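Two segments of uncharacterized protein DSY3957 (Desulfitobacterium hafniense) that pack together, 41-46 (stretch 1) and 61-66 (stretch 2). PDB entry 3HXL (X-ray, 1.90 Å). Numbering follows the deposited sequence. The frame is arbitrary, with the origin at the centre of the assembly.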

# COMPACT_ATOMS: atom_id res chain seq x y z
N ILE A 41 12.97 -3.29 -1.50
CA ILE A 41 14.19 -3.79 -2.10
C ILE A 41 14.00 -5.30 -2.05
O ILE A 41 13.89 -5.87 -0.97
N LEU A 42 13.94 -5.92 -3.22
CA LEU A 42 13.71 -7.36 -3.32
C LEU A 42 14.87 -8.11 -3.97
O LEU A 42 15.85 -7.50 -4.40
N SER A 43 14.74 -9.43 -4.04
CA SER A 43 15.77 -10.27 -4.64
C SER A 43 15.27 -10.90 -5.94
O SER A 43 15.95 -11.71 -6.56
N TRP A 44 14.06 -10.51 -6.34
CA TRP A 44 13.46 -11.03 -7.56
C TRP A 44 12.22 -10.21 -7.89
O TRP A 44 11.70 -9.50 -7.04
N GLY A 45 11.77 -10.31 -9.14
CA GLY A 45 10.59 -9.58 -9.56
C GLY A 45 10.87 -8.42 -10.50
O GLY A 45 11.97 -7.88 -10.52
N GLU A 46 9.86 -8.04 -11.27
CA GLU A 46 9.98 -6.93 -12.21
C GLU A 46 10.27 -5.63 -11.45
O GLU A 46 9.50 -5.23 -10.57
N PRO A 61 4.38 -16.70 -8.63
CA PRO A 61 4.63 -16.38 -10.04
C PRO A 61 5.30 -15.02 -10.28
O PRO A 61 6.25 -14.92 -11.05
N LYS A 62 4.79 -13.99 -9.62
CA LYS A 62 5.32 -12.64 -9.78
C LYS A 62 6.58 -12.34 -8.97
O LYS A 62 7.50 -11.68 -9.47
N LEU A 63 6.64 -12.81 -7.73
CA LEU A 63 7.78 -12.51 -6.88
C LEU A 63 8.84 -13.58 -6.69
O LEU A 63 9.83 -13.35 -6.00
N GLY A 64 8.62 -14.75 -7.28
CA GLY A 64 9.60 -15.83 -7.18
C GLY A 64 9.76 -16.45 -5.80
O GLY A 64 10.63 -17.29 -5.59
N TYR A 65 8.92 -16.03 -4.86
CA TYR A 65 8.97 -16.54 -3.50
C TYR A 65 7.55 -16.85 -3.03
O TYR A 65 6.58 -16.40 -3.64
N SER A 66 7.44 -17.61 -1.95
CA SER A 66 6.14 -17.95 -1.38
C SER A 66 5.78 -16.84 -0.40
O SER A 66 6.66 -16.18 0.15

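No direct hydrogen bond joins the two stretches; three waters bridge them instead. Water 1 donates to both W44 O and L63 O, at 2.9 Å each. Water 3 accepts from E46 N at 2.9 Å and donates to K62 O at 2.8 Å. Water 2 accepts from W44 NE1 at 2.9 Å; its bond to P61 O, at 3.3 Å, is weak.

Of the stretch 1 residues, W44 has the most surface covered by stretch 2. Its CA-to-CB bond points toward stretch 2, with chi1 t and chi2 near -97°. This brings W44 CD1 to the end of the helix, 3.4 Å from L63 O and 3.5 Å from G64 CA. G64 has positive phi, and a CB there would lie 2.3 Å from W44 CD1, a clash. Glycine therefore leaves room for the indole. G45 also lacks a side chain, and its CA sits 3.7 Å from K62 O.

Y65 starts sideways, chi1 m, but its end comes nearer. Y65 CE2 lies 4.3 Å from W44 CB, and Y65 OH lies 3.8 Å from S43 CB, which sits at the ring edge. S43 is m, and its OG is hydrogen-bonded elsewhere in the structure.

L42 points toward stretch 2, while L63 starts away. Both are m, t, and L42 CD1 meets L63 CD2 loosely at 4.5 Å. K62 starts sideways, but its end leads away.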

# COMPACT_ATOMS: atom_id res chain seq x y z
CB ILE A 41 15.41 -3.38 -1.27
CG1 ILE A 41 15.58 -1.86 -1.35
CG2 ILE A 41 16.65 -4.11 -1.78
CD1 ILE A 41 16.54 -1.29 -0.33
CB LEU A 42 12.42 -7.59 -4.11
CG LEU A 42 11.16 -6.91 -3.55
CD1 LEU A 42 9.98 -7.13 -4.49
CD2 LEU A 42 10.86 -7.46 -2.17
CB SER A 43 16.19 -11.37 -3.67
OG SER A 43 16.67 -10.82 -2.46
CB TRP A 44 13.08 -12.51 -7.34
CG TRP A 44 12.68 -13.25 -8.58
CD1 TRP A 44 11.42 -13.49 -9.03
CD2 TRP A 44 13.57 -13.89 -9.51
NE1 TRP A 44 11.46 -14.25 -10.18
CE2 TRP A 44 12.76 -14.50 -10.50
CE3 TRP A 44 14.96 -14.01 -9.61
CZ2 TRP A 44 13.31 -15.23 -11.57
CZ3 TRP A 44 15.50 -14.73 -10.67
CH2 TRP A 44 14.67 -15.33 -11.64
CB GLU A 46 8.70 -6.79 -13.03
CG GLU A 46 8.69 -5.60 -13.97
CD GLU A 46 7.54 -5.66 -14.96
OE1 GLU A 46 6.42 -6.04 -14.55
OE2 GLU A 46 7.75 -5.33 -16.14
CB PRO A 61 3.24 -16.46 -10.66
CG PRO A 61 2.58 -17.52 -9.85
CD PRO A 61 2.99 -17.14 -8.44
CB LYS A 62 4.27 -11.59 -9.41
CG LYS A 62 3.12 -11.43 -10.39
CD LYS A 62 2.11 -10.44 -9.83
CE LYS A 62 0.91 -10.27 -10.73
NZ LYS A 62 -0.15 -9.47 -10.06
CB LEU A 63 7.28 -12.05 -5.52
CG LEU A 63 6.28 -10.90 -5.62
CD1 LEU A 63 5.89 -10.48 -4.23
CD2 LEU A 63 6.89 -9.71 -6.39
CB TYR A 65 9.58 -15.50 -2.56
CG TYR A 65 11.08 -15.36 -2.65
CD1 TYR A 65 11.92 -16.31 -2.06
CD2 TYR A 65 11.66 -14.27 -3.29
CE1 TYR A 65 13.30 -16.16 -2.09
CE2 TYR A 65 13.04 -14.11 -3.33
CZ TYR A 65 13.86 -15.05 -2.72
OH TYR A 65 15.22 -14.88 -2.74
CB SER A 66 6.23 -19.28 -0.63
OG SER A 66 5.04 -19.51 0.11
O HOH W 1 10.72 -10.94 -4.75
O HOH W 2 9.43 -15.72 -11.64
O HOH W 3 7.39 -9.57 -11.33